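Local atomic coordinates of diaminopimelate decarboxylase (Aquifex aeolicus, PDB entry 2P3E), a protein that probably catalyses the pyridoxal-phosphate-dependent decarboxylation of meso-diaminopimelate to L-lysine, the closing step of lysine biosynthesis. Residues V105-G110 against M126-S131; I328-T333 against E359-Q364; G345-T350 against S383-R388. All coordinates share one frame; numbering follows the deposited sequence.

Interaction 1 (V105-G110 against M126-S131)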
loop_
_atom_site.group_PDB
_atom_site.type_symbol
_atom_site.label_atom_id
_atom_site.label_comp_id
_atom_site.label_asym_id
_atom_site.label_seq_id
_atom_site.Cartn_x
_atom_site.Cartn_y
_atom_site.Cartn_z
ATOM N N VAL B 105 14.629 14.964 14.722
ATOM C CA VAL B 105 14.111 14.202 15.857
ATOM C C VAL B 105 13.545 12.854 15.362
ATOM O O VAL B 105 12.973 12.778 14.278
ATOM C CB VAL B 105 13.045 14.995 16.674
ATOM C CG1 VAL B 105 13.664 16.271 17.297
ATOM C CG2 VAL B 105 11.829 15.362 15.800
ATOM N N TYR B 106 13.701 11.809 16.164
ATOM C CA TYR B 106 13.418 10.460 15.693
ATOM C C TYR B 106 12.350 9.827 16.580
ATOM O O TYR B 106 12.614 9.528 17.751
ATOM C CB TYR B 106 14.715 9.628 15.691
ATOM C CG TYR B 106 14.706 8.243 14.995
ATOM C CD1 TYR B 106 15.912 7.588 14.726
ATOM C CD2 TYR B 106 13.531 7.615 14.600
ATOM C CE1 TYR B 106 15.944 6.331 14.104
ATOM C CE2 TYR B 106 13.557 6.351 13.976
ATOM C CZ TYR B 106 14.768 5.722 13.732
ATOM O OH TYR B 106 14.811 4.472 13.107
ATOM N N ALA B 107 11.157 9.626 16.023
ATOM C CA ALA B 107 10.042 9.028 16.769
ATOM C C ALA B 107 9.713 7.604 16.320
ATOM O O ALA B 107 10.376 7.034 15.467
ATOM C CB ALA B 107 8.820 9.893 16.681
ATOM N N GLY B 108 8.679 7.042 16.926
ATOM C CA GLY B 108 8.138 5.750 16.499
ATOM C C GLY B 108 8.846 4.554 17.101
ATOM O O GLY B 108 9.870 4.681 17.790
ATOM N N VAL B 109 8.267 3.388 16.842
ATOM C CA VAL B 109 8.804 2.116 17.297
ATOM C C VAL B 109 9.590 1.456 16.148
ATOM O O VAL B 109 10.032 0.299 16.278
ATOM C CB VAL B 109 7.671 1.172 17.806
ATOM C CG1 VAL B 109 6.955 1.781 18.994
ATOM C CG2 VAL B 109 6.679 0.836 16.690
ATOM N N GLY B 110 9.770 2.210 15.045
ATOM C CA GLY B 110 10.485 1.742 13.861
ATOM C C GLY B 110 11.979 1.989 13.976
ATOM O O GLY B 110 12.531 2.864 13.284
ATOM N N MET B 126 17.390 14.629 19.073
ATOM C CA MET B 126 16.658 13.944 20.107
ATOM C C MET B 126 15.970 12.679 19.590
ATOM O O MET B 126 15.349 12.698 18.527
ATOM C CB MET B 126 15.605 14.916 20.639
ATOM C CG MET B 126 14.881 14.523 21.886
ATOM S SD MET B 126 14.093 16.004 22.530
ATOM C CE MET B 126 12.554 16.138 21.601
ATOM N N PHE B 127 16.089 11.598 20.362
ATOM C CA PHE B 127 15.246 10.410 20.216
ATOM C C PHE B 127 13.983 10.551 21.074
ATOM O O PHE B 127 14.062 10.771 22.304
ATOM C CB PHE B 127 15.996 9.156 20.661
ATOM C CG PHE B 127 17.142 8.782 19.772
ATOM C CD1 PHE B 127 16.962 7.887 18.720
ATOM C CD2 PHE B 127 18.403 9.354 19.968
ATOM C CE1 PHE B 127 18.039 7.552 17.883
ATOM C CE2 PHE B 127 19.485 9.023 19.140
ATOM C CZ PHE B 127 19.301 8.121 18.106
ATOM N N ASN B 128 12.823 10.445 20.433
ATOM C CA ASN B 128 11.554 10.358 21.152
ATOM C C ASN B 128 11.239 8.899 21.427
ATOM O O ASN B 128 10.798 8.149 20.541
ATOM C CB ASN B 128 10.423 11.081 20.398
ATOM C CG ASN B 128 10.657 12.574 20.317
ATOM O OD1 ASN B 128 11.128 13.191 21.282
ATOM N ND2 ASN B 128 10.329 13.169 19.180
ATOM N N VAL B 129 11.486 8.512 22.678
ATOM C CA VAL B 129 11.546 7.135 23.078
ATOM C C VAL B 129 10.162 6.578 23.389
ATOM O O VAL B 129 9.348 7.209 24.085
ATOM C CB VAL B 129 12.551 6.923 24.262
ATOM C CG1 VAL B 129 12.510 5.513 24.751
ATOM C CG2 VAL B 129 13.987 7.244 23.814
ATOM N N GLU B 130 9.942 5.375 22.867
ATOM C CA GLU B 130 8.660 4.688 22.866
ATOM C C GLU B 130 8.576 3.516 23.854
ATOM O O GLU B 130 7.480 3.009 24.103
ATOM C CB GLU B 130 8.357 4.197 21.443
ATOM C CG GLU B 130 8.083 5.317 20.439
ATOM C CD GLU B 130 6.717 5.981 20.614
ATOM O OE1 GLU B 130 5.898 5.520 21.447
ATOM O OE2 GLU B 130 6.469 6.968 19.896
ATOM N N SER B 131 9.717 3.085 24.416
ATOM C CA SER B 131 9.710 2.030 25.432
ATOM C C SER B 131 10.938 2.062 26.344
ATOM O O SER B 131 11.969 2.651 26.017
ATOM C CB SER B 131 9.591 0.633 24.788
ATOM O OG SER B 131 10.728 0.387 23.978
#
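Y106 sets its CG anti to the backbone N (chi1 -169°) and F127 sets its own anti to the carbonyl carbon (chi1 -68°), and from these two starts the rings come together on one face of a parallel strand pair. Their closest atoms are Y106 CD1 and F127 CE1, 3.8 Å apart. The planes are inclined by 30°, but with centroids 5.9 Å apart the rings have slid past one another and barely overlap. At its far end the tyrosine is anchored to its own loop, for Y106 OH donates to a lone pair of G110 O at 2.8 Å. Behind the rings the backbone pairs in the usual parallel way: Y106 N donates to M126 O (3.0 Å), and N128 N donates to Y106 O (2.8 Å). On the other face V105 and M126 run side by side, CG1 of the valine against CB of the methionine. Beyond the strands E130 CG packs 3.3 Å from G108 O, while its CB meets V109 CG1 at 3.7 Å. The carboxylate itself is engaged by G177 N and, in a salt bridge, by R154.

These are neighbouring strands of the TIM barrel, joined through helix 113-121, whose A119 touches both aromatic side chains. V105 and N128 instead touch E279, a residue that binds pyridoxal phosphate by similarity. An alanine in place of Y106 would probably leave F127 CE1 without its aromatic neighbour and G110 O without the hydroxyl that ties the loop down. The chemistry thus differs between the faces: aromatic carbon packs strand against helix on one, while the valine and asparagine border the probable cofactor site. Past the strand ends, the buried glutamate's charge is probably balanced by the arginine.

Interaction 2 (I328-T333 against E359-Q364)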
loop_
_atom_site.group_PDB
_atom_site.type_symbol
_atom_site.label_atom_id
_atom_site.label_comp_id
_atom_site.label_asym_id
_atom_site.label_seq_id
_atom_site.Cartn_x
_atom_site.Cartn_y
_atom_site.Cartn_z
ATOM N N ILE B 328 -13.152 15.732 -5.628
ATOM C CA ILE B 328 -12.792 15.413 -7.018
ATOM C C ILE B 328 -13.548 16.353 -7.975
ATOM O O ILE B 328 -14.778 16.441 -7.911
ATOM C CB ILE B 328 -13.070 13.927 -7.383
ATOM C CG1 ILE B 328 -12.319 12.989 -6.401
ATOM C CG2 ILE B 328 -12.672 13.647 -8.836
ATOM C CD1 ILE B 328 -12.511 11.502 -6.659
ATOM N N ILE B 329 -12.793 17.028 -8.840
ATOM C CA ILE B 329 -13.329 18.032 -9.749
ATOM C C ILE B 329 -12.824 17.780 -11.166
ATOM O O ILE B 329 -11.725 17.219 -11.347
ATOM C CB ILE B 329 -12.948 19.475 -9.304
ATOM C CG1 ILE B 329 -11.417 19.664 -9.309
ATOM C CG2 ILE B 329 -13.563 19.764 -7.933
ATOM C CD1 ILE B 329 -10.914 21.073 -8.938
ATOM N N PRO B 330 -13.607 18.209 -12.179
ATOM C CA PRO B 330 -13.114 18.098 -13.550
ATOM C C PRO B 330 -12.028 19.137 -13.858
ATOM O O PRO B 330 -12.041 20.266 -13.324
ATOM C CB PRO B 330 -14.380 18.304 -14.393
ATOM C CG PRO B 330 -15.238 19.240 -13.552
ATOM C CD PRO B 330 -14.958 18.821 -12.121
ATOM N N VAL B 331 -11.047 18.736 -14.654
ATOM C CA VAL B 331 -10.015 19.657 -15.117
ATOM C C VAL B 331 -10.642 20.660 -16.123
ATOM O O VAL B 331 -10.205 21.808 -16.206
ATOM C CB VAL B 331 -8.808 18.869 -15.726
ATOM C CG1 VAL B 331 -7.857 19.771 -16.544
ATOM C CG2 VAL B 331 -8.041 18.113 -14.615
ATOM N N GLU B 332 -11.659 20.201 -16.861
ATOM C CA GLU B 332 -12.453 21.061 -17.761
ATOM C C GLU B 332 -13.910 21.129 -17.282
ATOM O O GLU B 332 -14.598 20.106 -17.242
ATOM C CB GLU B 332 -12.420 20.540 -19.212
ATOM C CG GLU B 332 -11.102 20.710 -19.968
ATOM C CD GLU B 332 -11.240 20.556 -21.497
ATOM O OE1 GLU B 332 -12.356 20.325 -22.008
ATOM O OE2 GLU B 332 -10.219 20.662 -22.213
ATOM N N THR B 333 -14.372 22.320 -16.890
ATOM C CA THR B 333 -15.811 22.557 -16.648
ATOM C C THR B 333 -16.493 22.843 -17.986
ATOM O O THR B 333 -16.001 23.665 -18.767
ATOM C CB THR B 333 -16.101 23.822 -15.815
ATOM O OG1 THR B 333 -15.018 24.148 -14.936
ATOM C CG2 THR B 333 -17.423 23.683 -15.021
ATOM N N GLU B 359 -21.351 13.264 -6.337
ATOM C CA GLU B 359 -21.823 14.187 -7.361
ATOM C C GLU B 359 -20.638 14.747 -8.135
ATOM O O GLU B 359 -19.649 15.211 -7.545
ATOM C CB GLU B 359 -22.614 15.336 -6.731
ATOM C CG GLU B 359 -24.049 14.959 -6.360
ATOM C CD GLU B 359 -25.009 14.943 -7.549
ATOM O OE1 GLU B 359 -24.569 15.102 -8.721
ATOM O OE2 GLU B 359 -26.222 14.761 -7.299
ATOM N N ILE B 360 -20.740 14.674 -9.455
ATOM C CA ILE B 360 -19.696 15.167 -10.334
ATOM C C ILE B 360 -20.285 15.477 -11.704
ATOM O O ILE B 360 -21.214 14.806 -12.153
ATOM C CB ILE B 360 -18.539 14.138 -10.480
ATOM C CG1 ILE B 360 -17.327 14.783 -11.164
ATOM C CG2 ILE B 360 -19.012 12.867 -11.201
ATOM C CD1 ILE B 360 -16.072 13.893 -11.161
ATOM N N GLU B 361 -19.749 16.514 -12.338
ATOM C CA GLU B 361 -20.068 16.855 -13.720
ATOM C C GLU B 361 -19.879 15.604 -14.554
ATOM O O GLU B 361 -18.921 14.833 -14.336
ATOM C CB GLU B 361 -19.105 17.933 -14.183
ATOM C CG GLU B 361 -19.682 18.970 -15.096
ATOM C CD GLU B 361 -18.713 20.114 -15.345
ATOM O OE1 GLU B 361 -18.334 20.830 -14.383
ATOM O OE2 GLU B 361 -18.338 20.297 -16.513
ATOM N N GLU B 362 -20.816 15.366 -15.471
ATOM C CA GLU B 362 -20.692 14.271 -16.405
ATOM C C GLU B 362 -19.364 14.487 -17.128
ATOM O O GLU B 362 -19.084 15.605 -17.591
ATOM C CB GLU B 362 -21.854 14.266 -17.411
ATOM C CG GLU B 362 -23.149 13.720 -16.852
ATOM C CD GLU B 362 -24.275 13.677 -17.875
ATOM O OE1 GLU B 362 -24.243 14.450 -18.854
ATOM O OE2 GLU B 362 -25.195 12.859 -17.693
ATOM N N VAL B 363 -18.533 13.455 -17.156
ATOM C CA VAL B 363 -17.244 13.506 -17.847
ATOM C C VAL B 363 -17.175 12.345 -18.820
ATOM O O VAL B 363 -17.847 11.339 -18.629
ATOM C CB VAL B 363 -16.043 13.449 -16.860
ATOM C CG1 VAL B 363 -15.864 14.804 -16.151
ATOM C CG2 VAL B 363 -16.201 12.287 -15.850
ATOM N N GLN B 364 -16.377 12.482 -19.872
ATOM C CA GLN B 364 -16.279 11.429 -20.879
ATOM C C GLN B 364 -14.887 10.797 -20.914
ATOM O O GLN B 364 -13.937 11.344 -20.346
ATOM C CB GLN B 364 -16.669 11.975 -22.260
ATOM C CG GLN B 364 -18.163 12.447 -22.359
ATOM C CD GLN B 364 -19.181 11.350 -22.019
ATOM O OE1 GLN B 364 -19.292 10.345 -22.727
ATOM N NE2 GLN B 364 -19.929 11.545 -20.925
#
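The beta domain that accompanies the barrel in this decarboxylase family brings P330 and E361 together, from two strands of one curled mixed sheet that are not paired with each other. Their CA atoms are 7.1 Å apart, too far for strand pairing, and the contact is made mainly by side chains. E361 reaches across with its chain extended beyond CG (chi2 172°). It crosses the proline side chain at about a right angle, with OE1 3.6 Å from P330 CG and the glutamate CB also near the same ring carbon, at 4.1 Å.

Past the proline the glutamate side chain crosses that of T333, again at about a right angle. There OE2 sits over the backbone, 3.4 Å from T333 CA. OE1 is modelled only 3.1 Å from T333 CG2, and since chi1 of the threonine (-28°) is far from staggered, this detail is doubtful. Just past segment 328-333, E361 OE2 accepts from K334 N and forms a salt bridge with R336, which would hold the group and probably balance its charge.

Two aliphatic touches complete the contact, away from the carboxylate. I328 CG2 meets I360 CD1 at 4.1 Å, the two isoleucines slanting across one another. V363 CG1 lies 4.2 Å from P330 CB.

Strand 368-371 backs the group: I329 pairs with A370 through the backbone, while the side chains of I360 and V363 both rest on L369. I360 is itself paired with V339 of strand 338-344. From the small N-terminal sheet, Y13 touches T333 and bonds P330 O with its hydroxyl, so that strand 11-14 lies against the 328-333 side.

Interaction 3 (G345-T350 against S383-R388)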
loop_
_atom_site.group_PDB
_atom_site.type_symbol
_atom_site.label_atom_id
_atom_site.label_comp_id
_atom_site.label_asym_id
_atom_site.label_seq_id
_atom_site.Cartn_x
_atom_site.Cartn_y
_atom_site.Cartn_z
ATOM N N GLY B 345 -10.905 2.896 -9.811
ATOM C CA GLY B 345 -9.627 2.795 -10.500
ATOM C C GLY B 345 -9.450 1.510 -11.276
ATOM O O GLY B 345 -10.406 0.757 -11.460
ATOM N N PRO B 346 -8.209 1.248 -11.727
ATOM C CA PRO B 346 -7.852 0.117 -12.580
ATOM C C PRO B 346 -7.611 -1.197 -11.804
ATOM O O PRO B 346 -7.595 -2.271 -12.409
ATOM C CB PRO B 346 -6.541 0.592 -13.234
ATOM C CG PRO B 346 -5.907 1.441 -12.190
ATOM C CD PRO B 346 -7.039 2.093 -11.415
ATOM N N ILE B 347 -7.434 -1.103 -10.481
ATOM C CA ILE B 347 -7.024 -2.264 -9.683
ATOM C C ILE B 347 -8.139 -3.312 -9.604
ATOM O O ILE B 347 -9.335 -2.966 -9.509
ATOM C CB ILE B 347 -6.586 -1.867 -8.243
ATOM C CG1 ILE B 347 -5.363 -0.908 -8.260
ATOM C CG2 ILE B 347 -6.371 -3.125 -7.369
ATOM C CD1 ILE B 347 -4.038 -1.542 -8.749
ATOM N N CYS B 348 -7.734 -4.586 -9.631
ATOM C CA CYS B 348 -8.683 -5.689 -9.563
ATOM C C CYS B 348 -9.069 -6.004 -8.107
ATOM O O CYS B 348 -8.680 -7.049 -7.528
ATOM C CB CYS B 348 -8.135 -6.916 -10.304
ATOM S SG CYS B 348 -9.455 -7.979 -10.917
ATOM N N GLU B 349 -9.792 -5.058 -7.511
ATOM C CA GLU B 349 -10.390 -5.187 -6.179
ATOM C C GLU B 349 -11.717 -4.439 -6.213
ATOM O O GLU B 349 -11.810 -3.378 -6.808
ATOM C CB GLU B 349 -9.517 -4.520 -5.098
ATOM C CG GLU B 349 -8.163 -5.164 -4.845
ATOM C CD GLU B 349 -8.242 -6.419 -3.975
ATOM O OE1 GLU B 349 -9.359 -6.931 -3.712
ATOM O OE2 GLU B 349 -7.167 -6.889 -3.545
ATOM N N THR B 350 -12.727 -4.987 -5.545
ATOM C CA THR B 350 -14.010 -4.294 -5.352
ATOM C C THR B 350 -13.778 -3.006 -4.570
ATOM O O THR B 350 -14.424 -1.984 -4.831
ATOM C CB THR B 350 -15.039 -5.216 -4.649
ATOM O OG1 THR B 350 -15.241 -6.382 -5.463
ATOM C CG2 THR B 350 -16.381 -4.510 -4.468
ATOM N N SER B 383 1.806 1.855 -4.046
ATOM C CA SER B 383 2.434 0.537 -4.198
ATOM C C SER B 383 2.512 0.158 -5.681
ATOM O O SER B 383 2.216 0.982 -6.576
ATOM C CB SER B 383 1.638 -0.525 -3.418
ATOM O OG SER B 383 0.404 -0.790 -4.087
ATOM N N HIS B 384 2.926 -1.090 -5.928
ATOM C CA HIS B 384 3.006 -1.657 -7.268
ATOM C C HIS B 384 1.994 -2.769 -7.490
ATOM O O HIS B 384 2.137 -3.571 -8.411
ATOM C CB HIS B 384 4.422 -2.196 -7.549
ATOM C CG HIS B 384 5.455 -1.117 -7.603
ATOM N ND1 HIS B 384 6.631 -1.169 -6.885
ATOM C CD2 HIS B 384 5.466 0.060 -8.270
ATOM C CE1 HIS B 384 7.340 -0.080 -7.135
ATOM N NE2 HIS B 384 6.645 0.691 -7.955
ATOM N N TYR B 385 0.948 -2.784 -6.667
ATOM C CA TYR B 385 -0.089 -3.785 -6.791
ATOM C C TYR B 385 -0.595 -3.871 -8.235
ATOM O O TYR B 385 -0.793 -2.836 -8.896
ATOM C CB TYR B 385 -1.211 -3.479 -5.780
ATOM C CG TYR B 385 -2.216 -4.582 -5.607
ATOM C CD1 TYR B 385 -1.833 -5.927 -5.660
ATOM C CD2 TYR B 385 -3.569 -4.282 -5.363
ATOM C CE1 TYR B 385 -2.774 -6.956 -5.508
ATOM C CE2 TYR B 385 -4.506 -5.293 -5.199
ATOM C CZ TYR B 385 -4.102 -6.624 -5.274
ATOM O OH TYR B 385 -5.052 -7.612 -5.110
ATOM N N ASN B 386 -0.759 -5.103 -8.735
ATOM C CA ASN B 386 -1.145 -5.361 -10.117
ATOM C C ASN B 386 -0.045 -4.960 -11.116
ATOM O O ASN B 386 -0.323 -4.721 -12.290
ATOM C CB ASN B 386 -2.481 -4.664 -10.474
ATOM C CG ASN B 386 -3.715 -5.264 -9.762
ATOM O OD1 ASN B 386 -4.825 -4.859 -10.057
ATOM N ND2 ASN B 386 -3.524 -6.232 -8.852
ATOM N N MET B 387 1.205 -4.892 -10.646
ATOM C CA MET B 387 2.342 -4.547 -11.513
ATOM C C MET B 387 2.135 -3.179 -12.175
ATOM O O MET B 387 2.464 -2.988 -13.347
ATOM C CB MET B 387 2.591 -5.657 -12.560
ATOM C CG MET B 387 3.479 -6.786 -12.079
ATOM S SD MET B 387 5.190 -6.252 -11.742
ATOM C CE MET B 387 5.714 -5.786 -13.398
ATOM N N ARG B 388 1.600 -2.226 -11.412
ATOM C CA ARG B 388 1.353 -0.892 -11.920
ATOM C C ARG B 388 2.468 0.060 -11.511
ATOM O O ARG B 388 2.670 0.292 -10.323
ATOM C CB ARG B 388 -0.011 -0.364 -11.431
ATOM C CG ARG B 388 -1.179 -1.246 -11.883
ATOM C CD ARG B 388 -2.540 -0.547 -11.816
ATOM N NE ARG B 388 -2.777 0.241 -13.031
ATOM C CZ ARG B 388 -3.261 -0.213 -14.202
ATOM N NH1 ARG B 388 -3.649 -1.483 -14.388
ATOM N NH2 ARG B 388 -3.380 0.652 -15.216
HETATM O O HOH W 1 -4.921 -3.330 -12.689
HETATM O O HOH W 2 -5.842 -7.787 -7.558
#
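N386 enters the contact against I347, its CB 3.9 Å from the isoleucine CD1. With CG anti to the carbonyl carbon (chi1 -69°), the amide carbon also stays beside that methyl. The amide then parts its two ends. OD1 takes a nearly straight hydrogen bond from C348 N, 3.0 Å long and in the carbonyl plane, with the angle at the hydrogen 168°. ND2 lies over the centre of the Y385 ring, 3.4 Å above its plane, and donates to a water that in turn gives its protons to C348 O and Y385 OH.

Y385 carries the network on to E349. Its hydroxyl donates to E349 OE2 at 2.7 Å, coming from above the carboxylate plane, 43° out of it, and its ring carbon CE2 packs 3.6 Å from I347 CG2. On the longer branch of I347, CD1 is 3.6 Å from R388 CD. The arginine then lays one guanidinium face on P346, whose CB is 3.5 Å above the group, over its centre. NH1 donates to a second water lying near P346 O and N386 OD1.

The second subunit packs against both loops: its K175 bonds G345 O and I347 O, and its Y377, which binds cofactor and substrate by similarity, packs on Y385. One asparagine thus joins two loops by a direct bond and through water, and the adjoining tyrosine bonds E349, which probably binds substrate, and would restrain its carboxylate beside the dimer interface.

Overall arrangement
From the N terminus, interaction 1 comes first and is complete before the others begin: it closes one beta-alpha-beta unit, around helix 113-121, within the TIM barrel. The other two belong to the beta domain and cross along the chain. Segment 328-333 opens interaction 2, 345-350 opens interaction 3, then 359-364 shuts the former and 383-388 the latter. Interaction 2 links strands 328-330 and 358-361 of the curled mixed sheet; interaction 3 joins loops that leave it. Their centres are 23 Å apart, whereas interactions 1 and 2 lie 44 Å apart, on opposite sides of the chain's centre. Interactions 1 and 3 both touch the second subunit.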